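Local coordinates for enterochelin esterase (Salmonella enterica subsp. enterica serovar Typhimurium, PDB 3MGA), which probably hydrolyses the ester bonds of the siderophore enterobactin in its ferric form, helping to release iron inside the cell, at residues M176-E181 and N185-W190; A73-A76 and W81-S84. One frame throughout, in Å; residues are numbered along the deposited sequence.

Contact 1 (M176-E181 and N185-W190); sequences MQWHSE and NSRRVW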
loop_
_atom_site.group_PDB
_atom_site.type_symbol
_atom_site.label_atom_id
_atom_site.label_comp_id
_atom_site.label_asym_id
_atom_site.label_seq_id
_atom_site.Cartn_x
_atom_site.Cartn_y
_atom_site.Cartn_z
HETATM N N MSE A 176 -1.010 -13.031 19.201
HETATM C CA MSE A 176 -1.371 -12.680 20.541
HETATM C C MSE A 176 -2.617 -11.807 20.515
HETATM O O MSE A 176 -2.814 -10.993 19.606
HETATM C CB MSE A 176 -0.182 -11.945 21.132
HETATM C CG MSE A 176 -0.355 -11.398 22.500
HETATM SE SE MSE A 176 1.265 -10.442 23.004
HETATM C CE MSE A 176 0.515 -9.641 24.614
ATOM N N GLN A 177 -3.473 -12.002 21.505
ATOM C CA GLN A 177 -4.688 -11.238 21.611
ATOM C C GLN A 177 -4.363 -10.116 22.584
ATOM O O GLN A 177 -4.055 -10.370 23.748
ATOM C CB GLN A 177 -5.827 -12.115 22.137
ATOM C CG GLN A 177 -7.241 -11.527 21.940
ATOM C CD GLN A 177 -7.659 -11.467 20.474
ATOM O OE1 GLN A 177 -7.044 -12.107 19.612
ATOM N NE2 GLN A 177 -8.718 -10.697 20.185
ATOM N N TRP A 178 -4.385 -8.880 22.097
ATOM C CA TRP A 178 -4.090 -7.726 22.938
ATOM C C TRP A 178 -5.357 -6.979 23.365
ATOM O O TRP A 178 -6.007 -6.316 22.557
ATOM C CB TRP A 178 -3.071 -6.794 22.253
ATOM C CG TRP A 178 -2.988 -5.449 22.883
ATOM C CD1 TRP A 178 -2.919 -5.172 24.216
ATOM C CD2 TRP A 178 -2.898 -4.192 22.207
ATOM N NE1 TRP A 178 -2.846 -3.812 24.414
ATOM C CE2 TRP A 178 -2.826 -3.188 23.194
ATOM C CE3 TRP A 178 -2.890 -3.814 20.863
ATOM C CZ2 TRP A 178 -2.737 -1.840 22.880
ATOM C CZ3 TRP A 178 -2.807 -2.473 20.550
ATOM C CH2 TRP A 178 -2.731 -1.499 21.558
ATOM N N HIS A 179 -5.684 -7.109 24.652
ATOM C CA HIS A 179 -6.842 -6.465 25.263
ATOM C C HIS A 179 -6.384 -5.125 25.845
ATOM O O HIS A 179 -5.585 -5.087 26.784
ATOM C CB HIS A 179 -7.409 -7.339 26.383
ATOM C CG HIS A 179 -7.655 -8.763 25.979
ATOM N ND1 HIS A 179 -8.783 -9.160 25.296
ATOM C CD2 HIS A 179 -6.924 -9.885 26.184
ATOM C CE1 HIS A 179 -8.731 -10.464 25.085
ATOM N NE2 HIS A 179 -7.614 -10.927 25.615
ATOM N N SER A 180 -6.892 -4.031 25.285
ATOM C CA SER A 180 -6.504 -2.689 25.710
ATOM C C SER A 180 -7.496 -2.047 26.671
ATOM O O SER A 180 -8.687 -1.940 26.365
ATOM C CB SER A 180 -6.362 -1.805 24.481
ATOM O OG SER A 180 -6.068 -0.483 24.846
ATOM N N GLU A 181 -6.996 -1.614 27.827
ATOM C CA GLU A 181 -7.818 -0.956 28.834
ATOM C C GLU A 181 -7.996 0.504 28.402
ATOM O O GLU A 181 -9.085 1.068 28.502
ATOM C CB GLU A 181 -7.162 -1.053 30.222
ATOM C CG GLU A 181 -8.053 -0.570 31.352
ATOM C CD GLU A 181 -7.414 -0.668 32.738
ATOM O OE1 GLU A 181 -6.270 -1.163 32.862
ATOM O OE2 GLU A 181 -8.073 -0.239 33.709
ATOM N N ASN A 185 -10.887 -2.080 23.846
ATOM C CA ASN A 185 -11.151 -3.071 22.806
ATOM C C ASN A 185 -10.032 -4.111 22.736
ATOM O O ASN A 185 -8.934 -3.876 23.242
ATOM C CB ASN A 185 -11.373 -2.391 21.447
ATOM C CG ASN A 185 -10.157 -1.613 20.960
ATOM O OD1 ASN A 185 -9.013 -2.022 21.153
ATOM N ND2 ASN A 185 -10.410 -0.492 20.299
ATOM N N SER A 186 -10.340 -5.265 22.142
ATOM C CA SER A 186 -9.383 -6.367 21.978
ATOM C C SER A 186 -8.956 -6.431 20.524
ATOM O O SER A 186 -9.689 -5.991 19.635
ATOM C CB SER A 186 -9.982 -7.700 22.426
ATOM O OG SER A 186 -10.310 -7.655 23.812
ATOM N N ARG A 187 -7.805 -7.044 20.272
ATOM C CA ARG A 187 -7.243 -7.052 18.933
ATOM C C ARG A 187 -6.101 -8.044 18.783
ATOM O O ARG A 187 -5.428 -8.339 19.742
ATOM C CB ARG A 187 -6.698 -5.651 18.788
ATOM C CG ARG A 187 -5.884 -5.289 17.645
ATOM C CD ARG A 187 -5.146 -4.036 18.068
ATOM N NE ARG A 187 -6.049 -3.050 18.678
ATOM C CZ ARG A 187 -6.602 -2.021 18.039
ATOM N NH1 ARG A 187 -6.336 -1.785 16.752
ATOM N NH2 ARG A 187 -7.404 -1.197 18.706
ATOM N N ARG A 188 -5.871 -8.526 17.564
ATOM C CA ARG A 188 -4.784 -9.454 17.286
ATOM C C ARG A 188 -3.515 -8.701 16.967
ATOM O O ARG A 188 -3.553 -7.654 16.312
ATOM C CB ARG A 188 -5.071 -10.308 16.044
ATOM C CG ARG A 188 -6.218 -11.279 16.136
ATOM C CD ARG A 188 -6.499 -11.888 14.755
ATOM N NE ARG A 188 -6.963 -10.894 13.783
ATOM C CZ ARG A 188 -7.213 -11.141 12.496
ATOM N NH1 ARG A 188 -7.038 -12.360 11.989
ATOM N NH2 ARG A 188 -7.636 -10.157 11.702
ATOM N N VAL A 189 -2.395 -9.262 17.413
ATOM C CA VAL A 189 -1.075 -8.738 17.103
ATOM C C VAL A 189 -0.213 -9.952 16.715
ATOM O O VAL A 189 -0.340 -11.039 17.305
ATOM C CB VAL A 189 -0.447 -7.960 18.269
ATOM C CG1 VAL A 189 -1.288 -6.713 18.591
ATOM C CG2 VAL A 189 -0.283 -8.859 19.506
ATOM N N TRP A 190 0.621 -9.791 15.698
ATOM C CA TRP A 190 1.488 -10.875 15.261
ATOM C C TRP A 190 2.939 -10.565 15.609
ATOM O O TRP A 190 3.368 -9.418 15.560
ATOM C CB TRP A 190 1.360 -11.100 13.763
ATOM C CG TRP A 190 0.057 -11.670 13.303
ATOM C CD1 TRP A 190 -0.206 -12.983 13.028
ATOM C CD2 TRP A 190 -1.148 -10.953 13.010
ATOM N NE1 TRP A 190 -1.502 -13.129 12.586
ATOM C CE2 TRP A 190 -2.103 -11.897 12.575
ATOM C CE3 TRP A 190 -1.515 -9.607 13.068
ATOM C CZ2 TRP A 190 -3.393 -11.538 12.213
ATOM C CZ3 TRP A 190 -2.803 -9.251 12.709
ATOM C CH2 TRP A 190 -3.723 -10.211 12.287
#

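Contact 2 (A73-A76 and W81-S84); sequences ARIA and WRWS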
loop_
_atom_site.group_PDB
_atom_site.type_symbol
_atom_site.label_atom_id
_atom_site.label_comp_id
_atom_site.label_asym_id
_atom_site.label_seq_id
_atom_site.Cartn_x
_atom_site.Cartn_y
_atom_site.Cartn_z
ATOM N N ALA A 73 -14.151 -3.122 -24.747
ATOM C CA ALA A 73 -15.039 -3.233 -25.882
ATOM C C ALA A 73 -14.768 -4.597 -26.493
ATOM O O ALA A 73 -13.612 -5.041 -26.525
ATOM C CB ALA A 73 -14.763 -2.126 -26.887
ATOM N N ARG A 74 -15.818 -5.276 -26.948
ATOM C CA ARG A 74 -15.638 -6.591 -27.559
ATOM C C ARG A 74 -15.428 -6.523 -29.065
ATOM O O ARG A 74 -16.004 -5.679 -29.754
ATOM C CB ARG A 74 -16.794 -7.561 -27.253
ATOM C CG ARG A 74 -18.189 -7.053 -27.550
ATOM C CD ARG A 74 -19.139 -8.213 -27.885
ATOM N NE ARG A 74 -19.080 -9.347 -26.958
ATOM C CZ ARG A 74 -19.867 -9.524 -25.898
ATOM N NH1 ARG A 74 -20.809 -8.639 -25.579
ATOM N NH2 ARG A 74 -19.713 -10.606 -25.148
ATOM N N ILE A 75 -14.600 -7.438 -29.563
ATOM C CA ILE A 75 -14.314 -7.523 -30.983
ATOM C C ILE A 75 -15.542 -8.184 -31.593
ATOM O O ILE A 75 -15.774 -9.372 -31.383
ATOM C CB ILE A 75 -13.047 -8.368 -31.272
ATOM C CG1 ILE A 75 -11.889 -7.950 -30.354
ATOM C CG2 ILE A 75 -12.660 -8.271 -32.742
ATOM C CD1 ILE A 75 -11.597 -6.467 -30.365
ATOM N N ALA A 76 -16.341 -7.399 -32.315
ATOM C CA ALA A 76 -17.578 -7.885 -32.935
ATOM C C ALA A 76 -17.483 -9.327 -33.448
ATOM O O ALA A 76 -16.581 -9.659 -34.214
ATOM C CB ALA A 76 -18.000 -6.953 -34.067
ATOM N N TRP A 81 -13.138 -9.329 -25.153
ATOM C CA TRP A 81 -13.246 -7.928 -24.775
ATOM C C TRP A 81 -11.805 -7.432 -24.700
ATOM O O TRP A 81 -10.899 -8.181 -24.340
ATOM C CB TRP A 81 -13.967 -7.734 -23.447
ATOM C CG TRP A 81 -15.426 -8.039 -23.489
ATOM C CD1 TRP A 81 -16.003 -9.273 -23.485
ATOM C CD2 TRP A 81 -16.503 -7.093 -23.478
ATOM N NE1 TRP A 81 -17.371 -9.157 -23.501
ATOM C CE2 TRP A 81 -17.705 -7.831 -23.494
ATOM C CE3 TRP A 81 -16.570 -5.698 -23.473
ATOM C CZ2 TRP A 81 -18.960 -7.219 -23.498
ATOM C CZ3 TRP A 81 -17.812 -5.089 -23.478
ATOM C CH2 TRP A 81 -18.993 -5.851 -23.491
ATOM N N ARG A 82 -11.601 -6.165 -25.026
ATOM C CA ARG A 82 -10.273 -5.604 -25.079
ATOM C C ARG A 82 -10.271 -4.146 -24.675
ATOM O O ARG A 82 -11.272 -3.446 -24.806
ATOM C CB ARG A 82 -9.773 -5.734 -26.528
ATOM C CG ARG A 82 -8.417 -5.108 -26.839
ATOM C CD ARG A 82 -8.107 -5.201 -28.332
ATOM N NE ARG A 82 -9.098 -4.486 -29.138
ATOM C CZ ARG A 82 -9.118 -4.461 -30.470
ATOM N NH1 ARG A 82 -8.202 -5.119 -31.177
ATOM N NH2 ARG A 82 -10.070 -3.779 -31.102
ATOM N N TRP A 83 -9.124 -3.700 -24.183
ATOM C CA TRP A 83 -8.928 -2.316 -23.791
ATOM C C TRP A 83 -7.436 -2.103 -23.619
ATOM O O TRP A 83 -6.743 -2.943 -23.058
ATOM C CB TRP A 83 -9.679 -1.982 -22.502
ATOM C CG TRP A 83 -9.521 -0.559 -22.087
ATOM C CD1 TRP A 83 -10.279 0.503 -22.491
ATOM C CD2 TRP A 83 -8.541 -0.037 -21.187
ATOM N NE1 TRP A 83 -9.828 1.657 -21.896
ATOM C CE2 TRP A 83 -8.760 1.354 -21.091
ATOM C CE3 TRP A 83 -7.495 -0.611 -20.451
ATOM C CZ2 TRP A 83 -7.970 2.183 -20.289
ATOM C CZ3 TRP A 83 -6.712 0.216 -19.645
ATOM C CH2 TRP A 83 -6.959 1.595 -19.570
ATOM N N SER A 84 -6.947 -0.972 -24.106
ATOM C CA SER A 84 -5.531 -0.666 -24.024
ATOM C C SER A 84 -5.298 0.719 -23.470
ATOM O O SER A 84 -6.207 1.550 -23.444
ATOM C CB SER A 84 -4.896 -0.779 -25.411
ATOM O OG SER A 84 -5.000 -2.102 -25.903
#

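Contact 1 (M176-E181 and N185-W190)
Trp178 meets Arg187 and Val189 on one face of this antiparallel strand pair. The six-membered side of the indole passes close to the arginine chain, Trp178 CE3 lying 3.6 Å from Arg187 CD, while Val189 CG1 comes within 4.0 Å of the same CE3. Neither neighbour stacks flat: both approach the ring obliquely, and the guanidinium plane is turned 42° from the indole. With CG anti to the backbone N in both residues (chi1 165° in Trp178, 172° in Arg187), the two side chains run alongside each other in the same direction. The backbones join through Trp178 N to Arg187 O at 2.6 Å; the return bond is weak. The hairpin ends an eight-stranded mixed sheet, with strand 174-180 outermost; the order 1-2-4-3-5-6-7-8 is that of the alpha/beta hydrolase fold, and helix 256-273 packs on this face, placing Val262 and Glu265 against Trp178. Arg187 ends in a polar cluster: NH2 hydrogen-bonds Asn185 OD1 at 3.0 Å and makes a salt bridge to Glu251, whose other carboxylate oxygen takes a bond from Asn185 ND2, and NH1 bonds to the carbonyl of Asp241, which should fix the rotation of the buried guanidinium. The other methyl of Val189, CG2, lies 3.5 Å from CB of Met176, a selenomethionine farther back along the same strand as Trp178; these two form an antiparallel hydrogen-bonded pair, Met176 N to Val189 O and Val189 N to Met176 O both at 2.8 Å. On the reverse face Ser186 OG comes to the edge of the His179 imidazole, near its plane, and bonds to His179 ND1 at 2.6 Å.

Contact 2 (A73-A76 and W81-S84)
Ala73 O receives the shortest bond here, from Arg82 N at 2.7 Å, and the CA of Trp81 adds a C-H...O contact at 3.4 Å. The return bond, Ala73 N to Arg82 O at 2.9 Å, closes the hydrogen-bonded pair. One step along, Arg74 and Trp81 form the adjoining non-hydrogen-bonded pair, and there the side chains take over. Arg74 CB sits over the five-membered ring of Trp81, 3.8 Å from its centroid and only 11° off the normal, a CH-pi contact; chi1 of 52° then sends the chain on across the indole. The guanidinium is tilted 56° to the ring, so this is no flat stack. Its NH2 makes a salt bridge with Asp40, which also takes a weak bond from Trp81 NE1, so one carboxylate serves both of these donors. Strand 73-74 is the edge of a four-stranded antiparallel sheet, with 80-87 next to it, in the N-terminal region, which belongs to an enterochelin esterase family of the E-set clan; strand 52-57 of a second sheet sends Val53 against Trp81. On the opposite face of the hairpin from Trp81, the Ile75 CD1 methyl lies over the face of the Arg82 guanidinium, though the fine detail there is doubtful.

Contact 1 and contact 2 are both beta hairpins at the edge of a sheet, but they belong to different parts of the chain: 73-76 with 81-84 in the N-terminal E-set region, 176-181 with 185-190 in the alpha/beta hydrolase fold. Their centres are about 49 Å apart, on opposite sides of the chain's centre, and with about 33 Å between their nearest atoms they do not touch. In the chain, contact 2 closes before contact 1 opens. A GxSxG pattern between strand 284-288 and helix 290-301 makes Ser289 the probable nucleophile; in the sheet, strands 236-240 and 204-207 separate strand 284-288 from the hairpin of contact 1.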